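Local coordinates for 2-dehydro-3-deoxy-d-gluconate/2-dehydro-3-deoxy-phosphogluconate aldolase (Picrophilus torridus, PDB 4UXD), which is an aldolase of the dihydrodipicolinate synthetase family, built on a beta/alpha barrel and present as four chains in the assembly, at residues V59-P64 with P93-V98; E119-M124 with N147-L152. All blocks are in the same frame, centred on the assembly; numbering follows the deposited sequence.

Contact 1: residues V59-P64 with P93-V98; sequences VDYLFP and PIMAGV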
loop_
_atom_site.group_PDB
_atom_site.type_symbol
_atom_site.label_atom_id
_atom_site.label_comp_id
_atom_site.label_asym_id
_atom_site.label_seq_id
_atom_site.Cartn_x
_atom_site.Cartn_y
_atom_site.Cartn_z
ATOM N N VAL A 59 34.551 7.063 12.223
ATOM C CA VAL A 59 33.246 6.563 12.618
ATOM C C VAL A 59 33.475 5.916 13.981
ATOM O O VAL A 59 34.610 5.564 14.311
ATOM C CB VAL A 59 32.633 5.550 11.595
ATOM C CG1 VAL A 59 32.614 6.135 10.180
ATOM C CG2 VAL A 59 33.369 4.209 11.610
ATOM N N ASP A 60 32.417 5.758 14.769
ATOM C CA ASP A 60 32.538 5.213 16.119
ATOM C C ASP A 60 32.248 3.717 16.194
ATOM O O ASP A 60 32.781 3.026 17.046
ATOM C CB ASP A 60 31.589 5.956 17.061
ATOM C CG ASP A 60 31.732 7.449 16.954
ATOM O OD1 ASP A 60 32.635 8.000 17.611
ATOM O OD2 ASP A 60 30.955 8.071 16.203
ATOM N N TYR A 61 31.371 3.229 15.322
ATOM C CA TYR A 61 31.006 1.821 15.324
ATOM C C TYR A 61 31.040 1.242 13.921
ATOM O O TYR A 61 30.695 1.913 12.945
ATOM C CB TYR A 61 29.618 1.610 15.925
ATOM C CG TYR A 61 29.476 2.135 17.324
ATOM C CD1 TYR A 61 29.105 3.448 17.553
ATOM C CD2 TYR A 61 29.697 1.320 18.420
ATOM C CE1 TYR A 61 28.968 3.933 18.835
ATOM C CE2 TYR A 61 29.558 1.800 19.707
ATOM C CZ TYR A 61 29.197 3.107 19.905
ATOM O OH TYR A 61 29.063 3.606 21.180
ATOM N N LEU A 62 31.494 -0.007 13.849
ATOM C CA LEU A 62 31.380 -0.812 12.655
ATOM C C LEU A 62 30.191 -1.726 12.843
ATOM O O LEU A 62 30.055 -2.397 13.888
ATOM C CB LEU A 62 32.638 -1.643 12.398
ATOM C CG LEU A 62 33.988 -0.938 12.456
ATOM C CD1 LEU A 62 35.060 -1.847 11.850
ATOM C CD2 LEU A 62 33.936 0.414 11.771
ATOM N N PHE A 63 29.347 -1.737 11.814
ATOM C CA PHE A 63 28.144 -2.542 11.775
ATOM C C PHE A 63 28.212 -3.451 10.552
ATOM O O PHE A 63 27.630 -3.153 9.516
ATOM C CB PHE A 63 26.902 -1.640 11.735
ATOM C CG PHE A 63 25.603 -2.377 11.537
ATOM C CD1 PHE A 63 25.500 -3.744 11.783
ATOM C CD2 PHE A 63 24.478 -1.693 11.095
ATOM C CE1 PHE A 63 24.312 -4.403 11.605
ATOM C CE2 PHE A 63 23.288 -2.353 10.913
ATOM C CZ PHE A 63 23.201 -3.707 11.175
ATOM N N PRO A 64 28.915 -4.577 10.675
ATOM C CA PRO A 64 28.939 -5.532 9.567
ATOM C C PRO A 64 27.641 -6.326 9.449
ATOM O O PRO A 64 27.015 -6.630 10.469
ATOM C CB PRO A 64 30.111 -6.451 9.930
ATOM C CG PRO A 64 30.155 -6.407 11.430
ATOM C CD PRO A 64 29.747 -5.019 11.809
ATOM N N PRO A 93 34.715 -0.583 18.253
ATOM C CA PRO A 93 33.614 -1.390 18.785
ATOM C C PRO A 93 32.629 -1.797 17.669
ATOM O O PRO A 93 32.268 -0.990 16.807
ATOM C CB PRO A 93 32.964 -0.460 19.812
ATOM C CG PRO A 93 33.325 0.918 19.373
ATOM C CD PRO A 93 34.696 0.798 18.765
ATOM N N ILE A 94 32.212 -3.056 17.696
ATOM C CA ILE A 94 31.431 -3.654 16.619
ATOM C C ILE A 94 30.010 -3.934 17.082
ATOM O O ILE A 94 29.791 -4.378 18.216
ATOM C CB ILE A 94 32.096 -4.975 16.114
ATOM C CG1 ILE A 94 33.439 -4.664 15.465
ATOM C CG2 ILE A 94 31.211 -5.701 15.097
ATOM C CD1 ILE A 94 34.278 -5.865 15.151
ATOM N N MET A 95 29.056 -3.629 16.202
ATOM C CA MET A 95 27.673 -4.093 16.330
ATOM C C MET A 95 27.420 -5.122 15.244
ATOM O O MET A 95 27.354 -4.775 14.073
ATOM C CB MET A 95 26.674 -2.954 16.169
ATOM C CG MET A 95 26.973 -1.705 16.946
ATOM S SD MET A 95 25.752 -0.443 16.535
ATOM C CE MET A 95 26.055 0.765 17.829
ATOM N N ALA A 96 27.277 -6.382 15.614
ATOM C CA ALA A 96 27.133 -7.433 14.613
ATOM C C ALA A 96 25.688 -7.569 14.147
ATOM O O ALA A 96 24.774 -7.746 14.954
ATOM C CB ALA A 96 27.632 -8.759 15.164
ATOM N N GLY A 97 25.481 -7.493 12.840
ATOM C CA GLY A 97 24.190 -7.830 12.293
ATOM C C GLY A 97 24.011 -9.313 12.477
ATOM O O GLY A 97 24.739 -10.079 11.877
ATOM N N VAL A 98 23.061 -9.716 13.313
ATOM C CA VAL A 98 22.797 -11.135 13.563
ATOM C C VAL A 98 21.415 -11.541 13.012
ATOM O O VAL A 98 20.792 -12.518 13.466
ATOM C CB VAL A 98 22.909 -11.446 15.082
ATOM C CG1 VAL A 98 24.347 -11.211 15.554
ATOM C CG2 VAL A 98 21.954 -10.592 15.908
#
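Leu62 O accepts the shortest hydrogen bond between 59-64 and 93-98, from Met95 N at 2.8 Å. The same oxygen also receives a CA-H...O contact from Ile94. The two segments carry neighbouring parallel strands of the family's beta/alpha barrel, and helix 76-88 lies on the chain between them. Leu62 N donates to Pro93 O at 3.2 Å. Further along, Gly97 N donates to Pro64 O at 3.0 Å. Three backbone bonds join the two segments, with a single bridge at Leu62 and Ile94.

Tyr61 and Met95 meet inside the barrel. Met95 is extended beyond CG, and this carries its methyl over one face of the phenol ring. Met95 CE lies 3.9 Å from the centroid of the Tyr61 ring and 18° off the normal, a CH-pi contact. SD stands obliquely to the ring, so the pair is also a Met-aromatic contact. Pro93 CG packs against Tyr61 CD2 at 3.8 Å, and the two side chains cross at about a right angle. Val29 of the adjoining strand 27-31 touches both Tyr61 and Met95.

Leu62, Ile94 and Pro64 pack on the outer layer. Pro64 CD touches Ile94 CG2 at 3.7 Å, and both residues rest on helix 76-88. Lys182 makes a cation-pi contact with Phe63, and a bound glycerol lies near that side chain. With CG anti to the backbone N (chi1 173°), the Phe63 ring reaches Gly97 of the neighbouring strand. Gly97 CA meets the ring edge, 3.5 Å from Phe63 CE1.

Contact 2: residues E119-M124 with N147-L152; sequences EAAVLM and NDMDLL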
loop_
_atom_site.group_PDB
_atom_site.type_symbol
_atom_site.label_atom_id
_atom_site.label_comp_id
_atom_site.label_asym_id
_atom_site.label_seq_id
_atom_site.Cartn_x
_atom_site.Cartn_y
_atom_site.Cartn_z
ATOM N N GLU A 119 31.071 -6.332 20.719
ATOM C CA GLU A 119 30.381 -5.615 21.777
ATOM C C GLU A 119 28.861 -5.737 21.745
ATOM O O GLU A 119 28.222 -5.860 22.796
ATOM C CB GLU A 119 30.751 -4.127 21.718
ATOM C CG GLU A 119 32.124 -3.789 22.264
ATOM C CD GLU A 119 33.219 -3.850 21.227
ATOM O OE1 GLU A 119 33.050 -4.511 20.180
ATOM O OE2 GLU A 119 34.269 -3.224 21.466
ATOM N N ALA A 120 28.273 -5.677 20.553
ATOM C CA ALA A 120 26.817 -5.574 20.450
ATOM C C ALA A 120 26.270 -6.372 19.285
ATOM O O ALA A 120 26.964 -6.600 18.292
ATOM C CB ALA A 120 26.396 -4.110 20.320
ATOM N N ALA A 121 25.026 -6.811 19.432
ATOM C CA ALA A 121 24.298 -7.443 18.348
ATOM C C ALA A 121 23.283 -6.439 17.840
ATOM O O ALA A 121 22.910 -5.513 18.570
ATOM C CB ALA A 121 23.622 -8.709 18.800
ATOM N N VAL A 122 22.883 -6.617 16.582
ATOM C CA VAL A 122 21.803 -5.863 15.970
ATOM C C VAL A 122 20.837 -6.808 15.280
ATOM O O VAL A 122 21.223 -7.556 14.379
ATOM C CB VAL A 122 22.302 -4.865 14.930
ATOM C CG1 VAL A 122 21.142 -3.942 14.480
ATOM C CG2 VAL A 122 23.470 -4.075 15.468
ATOM N N LEU A 123 19.570 -6.729 15.670
ATOM C CA LEU A 123 18.554 -7.657 15.196
ATOM C C LEU A 123 17.275 -6.934 14.754
ATOM O O LEU A 123 16.701 -6.163 15.520
ATOM C CB LEU A 123 18.232 -8.668 16.296
ATOM C CG LEU A 123 17.150 -9.691 15.961
ATOM C CD1 LEU A 123 17.595 -10.536 14.790
ATOM C CD2 LEU A 123 16.831 -10.568 17.169
ATOM N N MET A 124 16.841 -7.194 13.519
ATOM C CA MET A 124 15.557 -6.699 13.019
ATOM C C MET A 124 14.524 -7.821 13.071
ATOM O O MET A 124 14.865 -8.987 13.258
ATOM C CB MET A 124 15.670 -6.146 11.584
ATOM C CG MET A 124 15.741 -7.194 10.477
ATOM S SD MET A 124 17.243 -8.149 10.630
ATOM C CE MET A 124 18.434 -6.947 10.096
ATOM N N ASN A 147 20.672 -14.848 25.508
ATOM C CA ASN A 147 21.854 -14.089 25.129
ATOM C C ASN A 147 21.948 -12.774 25.889
ATOM O O ASN A 147 21.168 -11.837 25.664
ATOM C CB ASN A 147 21.858 -13.827 23.621
ATOM C CG ASN A 147 21.918 -15.099 22.809
ATOM O OD1 ASN A 147 20.900 -15.588 22.329
ATOM N ND2 ASN A 147 23.112 -15.655 22.666
ATOM N N ASP A 148 22.929 -12.723 26.782
ATOM C CA ASP A 148 23.092 -11.607 27.690
ATOM C C ASP A 148 23.613 -10.353 26.977
ATOM O O ASP A 148 23.408 -9.229 27.457
ATOM C CB ASP A 148 24.043 -12.003 28.824
ATOM C CG ASP A 148 23.547 -11.540 30.178
ATOM O OD1 ASP A 148 23.716 -10.343 30.504
ATOM O OD2 ASP A 148 22.972 -12.373 30.914
ATOM N N MET A 149 24.263 -10.539 25.829
ATOM C CA MET A 149 25.017 -9.452 25.206
ATOM C C MET A 149 24.160 -8.255 24.807
ATOM O O MET A 149 22.933 -8.330 24.708
ATOM C CB MET A 149 25.783 -9.962 23.983
ATOM C CG MET A 149 24.963 -10.239 22.755
ATOM S SD MET A 149 25.957 -10.915 21.402
ATOM C CE MET A 149 27.094 -9.548 21.140
ATOM N N ASP A 150 24.843 -7.142 24.595
ATOM C CA ASP A 150 24.200 -5.903 24.212
ATOM C C ASP A 150 23.526 -6.052 22.857
ATOM O O ASP A 150 24.141 -6.529 21.905
ATOM C CB ASP A 150 25.222 -4.770 24.171
ATOM C CG ASP A 150 25.597 -4.285 25.547
ATOM O OD1 ASP A 150 25.304 -5.008 26.515
ATOM O OD2 ASP A 150 26.179 -3.187 25.659
ATOM N N LEU A 151 22.261 -5.650 22.776
ATOM C CA LEU A 151 21.523 -5.755 21.529
ATOM C C LEU A 151 20.755 -4.481 21.229
ATOM O O LEU A 151 20.096 -3.919 22.101
ATOM C CB LEU A 151 20.569 -6.955 21.572
ATOM C CG LEU A 151 19.813 -7.234 20.272
ATOM C CD1 LEU A 151 19.673 -8.707 20.043
ATOM C CD2 LEU A 151 18.435 -6.591 20.323
ATOM N N LEU A 152 20.869 -4.034 19.984
ATOM C CA LEU A 152 20.067 -2.932 19.465
ATOM C C LEU A 152 19.020 -3.491 18.525
ATOM O O LEU A 152 19.328 -4.188 17.547
ATOM C CB LEU A 152 20.945 -1.895 18.759
ATOM C CG LEU A 152 21.804 -1.096 19.751
ATOM C CD1 LEU A 152 23.261 -1.527 19.677
ATOM C CD2 LEU A 152 21.689 0.391 19.519
HETATM O O HOH W 1 27.713 -7.128 25.330
#
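Ala121 joins strand 120-123 to strand 150-155 through both its backbone polar atoms. Ala121 N donates to Asp150 O at 2.6 Å, and Ala121 O accepts from Leu152 N at 2.9 Å. Leu123 N continues the parallel ladder to Leu152 O. The strands belong to one beta-alpha-beta unit of the barrel, with helix 133-144 between them.

Packing is close on the face bearing Ala121 and Leu151. Leu151 CD1 touches two groups, Ala121 CB at 4.1 Å and Leu123 CB at 4.0 Å. Met149 bends at chi3 (-62°), turning CE back to the backbone at Ala120 C and Ala121 N. Met149 SD lies 4.1 Å from Ala121 CB. Met110 of helix 103-115 covers Ala121 and Leu151. On the other face, Leu152 CD1 touches Ala120 CB.

The start of the ladder is looser and wetter. A water donates to Glu119 O at 2.9 Å and accepts from Asp150 N, bridging the two segments. Asp150 OD2 turns to Tyr25 OH. Glu119 OE1 accepts from Ile94 N and forms a salt bridge with Arg87. The backbone bonds thus fix the register, while water satisfies Glu119 O and Asp150 N in place of a direct bond.

Contacts 1 and 2 are successive sections of one parallel barrel sheet, with centres about 10 Å apart. Strand 95-97 of contact 1 lies beside strand 120-123 of contact 2. Probable hydrogen bonds join Ala96 N to Ala120 O and Ala96 O to Val122 N, and Met95 CB packs on Val122 CG2. Both contacts are largely buried. Contact 1 lies nearer the centre of the chain and relies on aromatic and proline packing. Contact 2 relies on alanine, leucine and methionine without rings, and has a bridging water at its polar end. Glu119 also connects them, since its OE1 accepts a hydrogen bond from Ile94 N.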